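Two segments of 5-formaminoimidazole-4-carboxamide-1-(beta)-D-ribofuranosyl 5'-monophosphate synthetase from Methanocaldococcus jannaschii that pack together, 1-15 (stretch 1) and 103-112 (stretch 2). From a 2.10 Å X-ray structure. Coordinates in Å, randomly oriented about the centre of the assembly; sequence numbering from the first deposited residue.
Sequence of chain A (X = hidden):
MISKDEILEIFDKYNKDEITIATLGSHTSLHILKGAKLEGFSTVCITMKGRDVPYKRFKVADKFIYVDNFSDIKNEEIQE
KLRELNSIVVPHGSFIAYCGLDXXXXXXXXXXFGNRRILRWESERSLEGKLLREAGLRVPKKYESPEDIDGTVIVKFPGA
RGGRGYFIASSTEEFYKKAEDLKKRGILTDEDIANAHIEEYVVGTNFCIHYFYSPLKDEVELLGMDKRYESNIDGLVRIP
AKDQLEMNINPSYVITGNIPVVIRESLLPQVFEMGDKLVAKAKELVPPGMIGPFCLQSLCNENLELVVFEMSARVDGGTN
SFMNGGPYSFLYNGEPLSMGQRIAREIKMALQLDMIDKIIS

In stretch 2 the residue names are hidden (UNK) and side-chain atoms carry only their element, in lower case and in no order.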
# COMPACT_ATOMS: atom_id res chain seq x y z
N MET A 1 1.14 -42.93 -16.56
CA MET A 1 1.03 -43.00 -18.05
C MET A 1 0.95 -41.62 -18.69
O MET A 1 1.72 -41.31 -19.61
CB MET A 1 -0.15 -43.88 -18.48
CG MET A 1 0.09 -45.38 -18.36
SD MET A 1 -1.28 -46.41 -18.95
CE MET A 1 -2.50 -46.17 -17.65
N ILE A 2 0.02 -40.79 -18.21
CA ILE A 2 -0.22 -39.45 -18.78
C ILE A 2 1.05 -38.76 -19.26
O ILE A 2 1.99 -38.55 -18.49
CB ILE A 2 -0.98 -38.53 -17.81
CG1 ILE A 2 -2.48 -38.82 -17.87
CG2 ILE A 2 -0.75 -37.07 -18.18
CD1 ILE A 2 -3.29 -38.06 -16.84
N SER A 3 1.06 -38.41 -20.54
CA SER A 3 2.23 -37.80 -21.16
C SER A 3 2.21 -36.29 -20.96
O SER A 3 1.18 -35.70 -20.64
CB SER A 3 2.25 -38.12 -22.66
OG SER A 3 3.47 -37.69 -23.25
N LYS A 4 3.37 -35.67 -21.16
CA LYS A 4 3.47 -34.22 -21.16
C LYS A 4 2.83 -33.68 -22.43
O LYS A 4 2.27 -32.58 -22.44
CB LYS A 4 4.93 -33.78 -21.07
CG LYS A 4 5.10 -32.28 -20.88
CD LYS A 4 6.53 -31.91 -20.55
CE LYS A 4 6.62 -30.47 -20.06
NZ LYS A 4 7.97 -30.16 -19.50
N ASP A 5 2.90 -34.47 -23.51
CA ASP A 5 2.29 -34.10 -24.78
C ASP A 5 0.77 -34.17 -24.70
O ASP A 5 0.08 -33.31 -25.24
CB ASP A 5 2.82 -34.98 -25.91
CG ASP A 5 4.29 -34.74 -26.20
OD1 ASP A 5 4.74 -33.58 -26.05
OD2 ASP A 5 4.99 -35.71 -26.57
N GLU A 6 0.25 -35.18 -24.03
CA GLU A 6 -1.18 -35.27 -23.79
C GLU A 6 -1.68 -34.02 -23.07
O GLU A 6 -2.80 -33.58 -23.28
CB GLU A 6 -1.52 -36.50 -22.94
CG GLU A 6 -1.36 -37.83 -23.63
CD GLU A 6 -1.79 -38.99 -22.74
OE1 GLU A 6 -2.90 -38.93 -22.18
OE2 GLU A 6 -1.01 -39.96 -22.62
N ILE A 7 -0.83 -33.47 -22.20
CA ILE A 7 -1.24 -32.32 -21.39
C ILE A 7 -1.06 -31.00 -22.14
O ILE A 7 -1.96 -30.16 -22.15
CB ILE A 7 -0.51 -32.29 -20.02
CG1 ILE A 7 -1.16 -33.29 -19.06
CG2 ILE A 7 -0.54 -30.90 -19.41
CD1 ILE A 7 -2.63 -33.02 -18.80
N LEU A 8 0.10 -30.84 -22.79
CA LEU A 8 0.36 -29.65 -23.59
C LEU A 8 -0.67 -29.47 -24.69
O LEU A 8 -1.08 -28.35 -25.00
CB LEU A 8 1.77 -29.69 -24.18
CG LEU A 8 2.92 -29.46 -23.18
CD1 LEU A 8 4.24 -29.28 -23.90
CD2 LEU A 8 2.63 -28.27 -22.28
N GLU A 9 -1.11 -30.59 -25.28
CA GLU A 9 -2.10 -30.56 -26.34
C GLU A 9 -3.52 -30.40 -25.80
O GLU A 9 -4.45 -30.13 -26.56
CB GLU A 9 -1.99 -31.81 -27.22
CG GLU A 9 -0.67 -31.89 -28.00
CD GLU A 9 -0.61 -33.07 -28.96
OE1 GLU A 9 -1.65 -33.43 -29.55
OE2 GLU A 9 0.50 -33.64 -29.13
N ILE A 10 -3.69 -30.57 -24.49
CA ILE A 10 -4.96 -30.24 -23.84
C ILE A 10 -4.98 -28.74 -23.58
O ILE A 10 -6.01 -28.07 -23.75
CB ILE A 10 -5.14 -30.99 -22.50
CG1 ILE A 10 -5.34 -32.49 -22.73
CG2 ILE A 10 -6.33 -30.43 -21.72
CD1 ILE A 10 -6.72 -32.86 -23.23
N PHE A 11 -3.83 -28.22 -23.17
CA PHE A 11 -3.67 -26.81 -22.85
C PHE A 11 -3.64 -25.96 -24.12
O PHE A 11 -4.03 -24.79 -24.10
CB PHE A 11 -2.39 -26.59 -22.05
CG PHE A 11 -2.15 -25.16 -21.66
CD1 PHE A 11 -1.20 -24.40 -22.32
CD2 PHE A 11 -2.89 -24.57 -20.64
CE1 PHE A 11 -0.98 -23.07 -21.97
CE2 PHE A 11 -2.68 -23.25 -20.29
CZ PHE A 11 -1.72 -22.50 -20.95
N ASP A 12 -3.18 -26.56 -25.22
CA ASP A 12 -3.10 -25.86 -26.50
C ASP A 12 -4.48 -25.52 -27.05
O ASP A 12 -4.62 -24.65 -27.90
CB ASP A 12 -2.33 -26.69 -27.53
CG ASP A 12 -0.84 -26.41 -27.49
OD1 ASP A 12 -0.45 -25.33 -27.00
OD2 ASP A 12 -0.07 -27.27 -27.97
N LYS A 13 -5.50 -26.22 -26.55
CA LYS A 13 -6.87 -25.99 -26.97
C LYS A 13 -7.59 -25.09 -25.98
O LYS A 13 -8.80 -24.87 -26.08
CB LYS A 13 -7.61 -27.32 -27.12
CG LYS A 13 -6.92 -28.30 -28.05
CD LYS A 13 -7.77 -29.54 -28.28
CE LYS A 13 -7.08 -30.50 -29.25
NZ LYS A 13 -7.97 -31.64 -29.61
N TYR A 14 -6.83 -24.57 -25.02
CA TYR A 14 -7.36 -23.65 -24.02
C TYR A 14 -7.47 -22.24 -24.61
O TYR A 14 -6.65 -21.85 -25.44
CB TYR A 14 -6.44 -23.62 -22.79
CG TYR A 14 -6.79 -24.60 -21.68
CD1 TYR A 14 -7.60 -25.71 -21.91
CD2 TYR A 14 -6.28 -24.42 -20.40
CE1 TYR A 14 -7.91 -26.60 -20.89
CE2 TYR A 14 -6.58 -25.31 -19.38
CZ TYR A 14 -7.40 -26.39 -19.63
OH TYR A 14 -7.69 -27.26 -18.60
N ASN A 15 -8.47 -21.49 -24.18
CA ASN A 15 -8.53 -20.06 -24.44
C ASN A 15 -7.47 -19.34 -23.61
O ASN A 15 -7.67 -19.08 -22.43
CB ASN A 15 -9.92 -19.53 -24.09
CG ASN A 15 -10.12 -18.07 -24.47
OD1 ASN A 15 -9.16 -17.31 -24.62
ND2 ASN A 15 -11.37 -17.66 -24.62
N UNK A 103 -4.98 -42.40 -10.06
CA UNK A 103 -5.83 -41.59 -10.91
C UNK A 103 -5.15 -40.28 -11.32
O UNK A 103 -5.38 -39.78 -12.41
c UNK A 103 -8.01 -42.51 -10.00
c UNK A 103 -7.15 -41.28 -10.21
n UNK A 103 -8.92 -42.44 -9.04
o UNK A 103 -7.86 -43.51 -10.70
N UNK A 104 -4.32 -39.72 -10.44
CA UNK A 104 -3.61 -38.48 -10.73
C UNK A 104 -2.53 -38.70 -11.78
O UNK A 104 -2.29 -37.83 -12.62
c UNK A 104 -4.03 -37.37 -8.49
c UNK A 104 -2.97 -37.85 -9.46
c UNK A 104 -2.05 -36.71 -9.85
N UNK A 105 -1.87 -39.85 -11.73
CA UNK A 105 -0.72 -40.10 -12.60
C UNK A 105 -1.11 -40.46 -14.04
O UNK A 105 -0.32 -40.24 -14.96
o UNK A 105 1.91 -38.98 -9.79
c UNK A 105 0.78 -40.88 -10.67
c UNK A 105 0.18 -41.20 -12.03
c UNK A 105 1.84 -39.80 -10.73
o UNK A 105 2.61 -39.77 -11.71
N UNK A 106 -2.32 -40.99 -14.23
CA UNK A 106 -2.73 -41.46 -15.56
C UNK A 106 -4.23 -41.47 -15.88
O UNK A 106 -4.65 -42.05 -16.88
c UNK A 106 -2.10 -42.83 -15.86
n UNK A 106 -0.87 -44.25 -14.33
c UNK A 106 -2.07 -43.75 -14.65
o UNK A 106 -3.09 -44.02 -14.02
N UNK A 107 -5.04 -40.81 -15.06
CA UNK A 107 -6.48 -40.74 -15.31
C UNK A 107 -7.02 -39.31 -15.23
O UNK A 107 -8.15 -39.04 -15.64
o UNK A 107 -8.61 -41.37 -14.30
c UNK A 107 -7.23 -41.65 -14.34
N UNK A 108 -6.20 -38.38 -14.72
CA UNK A 108 -6.63 -37.00 -14.52
C UNK A 108 -6.14 -36.09 -15.64
O UNK A 108 -5.05 -35.53 -15.56
c UNK A 108 -6.95 -32.88 -12.25
c UNK A 108 -6.16 -36.47 -13.15
c UNK A 108 -8.27 -32.98 -11.86
c UNK A 108 -8.22 -35.33 -12.31
c UNK A 108 -6.90 -35.24 -12.70
c UNK A 108 -8.91 -34.20 -11.89
c UNK A 108 -6.27 -34.01 -12.66
N UNK A 109 -6.95 -35.95 -16.68
CA UNK A 109 -6.55 -35.20 -17.87
C UNK A 109 -6.87 -33.70 -17.76
O UNK A 109 -7.77 -33.19 -18.43
c UNK A 109 -7.66 -37.75 -20.61
c UNK A 109 -5.31 -37.22 -19.93
c UNK A 109 -7.21 -35.79 -19.12
c UNK A 109 -6.77 -37.21 -19.51
N UNK A 110 -6.13 -33.02 -16.90
CA UNK A 110 -6.26 -31.58 -16.72
C UNK A 110 -4.87 -31.03 -16.45
O UNK A 110 -4.13 -31.62 -15.66
c UNK A 110 -7.18 -31.22 -15.54
c UNK A 110 -7.53 -29.73 -15.55
c UNK A 110 -8.44 -32.06 -15.59
N UNK A 111 -4.49 -29.93 -17.12
CA UNK A 111 -3.18 -29.34 -16.87
C UNK A 111 -2.97 -29.12 -15.38
O UNK A 111 -3.91 -28.76 -14.67
c UNK A 111 -5.24 -29.19 -18.14
c UNK A 111 -3.25 -28.01 -17.62
c UNK A 111 -4.21 -28.27 -18.72
N UNK A 112 -1.75 -29.33 -14.90
CA UNK A 112 -1.50 -29.31 -13.46
C UNK A 112 -0.17 -28.62 -13.21
O UNK A 112 0.82 -28.93 -13.86
c UNK A 112 -0.26 -32.68 -10.76
s UNK A 112 -2.05 -32.58 -10.91
c UNK A 112 -2.21 -30.91 -11.59
c UNK A 112 -1.45 -30.73 -12.90

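Position 103 carries two carbons, the second bearing one oxygen and one nitrogen. Its CA-to-CB bond points away from stretch 1 and nothing there is touched; the atoms spell a short amide, Asn103. Its backbone O accepts from N of position 107 at 2.9 Å, in a helix that began earlier in the chain.

Position 104 has one carbon carrying two more, a beta-branched group that also points away. Only its backbone O comes near, 4.3 Å from Ile2 CD1. This is Val104.

At position 105 three carbons run in line and the third carries two oxygens, so the residue is a carboxylate, Glu105. The side chain makes no close contact with stretch 1, and the backbone carries the polar link: Glu105 O takes two weak hydrogen bonds, from Met1 N at 3.5 Å and from Ile2 N at 3.3 Å.

Position 106 repeats the pattern of two carbons, the second with an oxygen and a nitrogen, and is Asn106. The CA atoms of the two stretches come nearest here, Ile2 CA and Asn106 CA being 4.6 Å apart. Ile2 CG1 lies 3.5 Å from Asn106 CA, and Met1 CB lies 3.4 Å from Asn106 CB.

Position 107 shows one carbon and one oxygen, a hydroxymethyl group turned away from the contact: Ser107. Its backbone N is 3.7 Å from Ile2 CD1.

Position 108 has one carbon leading into a ring of six carbons with no heteroatom, hence Phe108. The ring leads away, leaving the backbone to face stretch 1.

Position 109 holds four carbons forked at the second, which makes it Leu109. Its CA-to-CB bond runs sideways, but the end comes nearer: Leu109 CD2 sits 3.8 Å from Ile2 CD1 and 3.7 Å from Glu6 OE1, so it meets an apolar tip and a carboxylate oxygen.

Position 110 is again one carbon carrying two, Val110. It points away, yet its CG1 is 3.9 Å from Tyr14 OH, and Ile7 CD1 approaches Val110 O to 3.8 Å.

At position 111 three carbons close a ring onto the backbone N, which can only be Pro111. Its CD lies 3.2 Å from Tyr14 OH and 3.9 Å from Ile10 CG2, while its CG is 4.2 Å from Phe11 CB and 3.8 Å from Tyr14 CZ.

Position 112 has two carbons, a sulfur and a final carbon, unbranched: Met112. Its end leads away, and it makes no contact with stretch 1.

The contact, 602 Å² in all, rests on two anchors. Ile2, just ahead of the helix capped by Ser3, lies along the backbone from Glu105 onward and reaches Leu109 with its tip. Further on, Pro111 settles among Ile7, Ile10, Phe11 and Tyr14. The polar tie is slight, so the rule to read here is apolar packing against backbone and a compact ring, with weak hydrogen bonds at one end.

Stretch 2 103-112: NVENSFLVPM
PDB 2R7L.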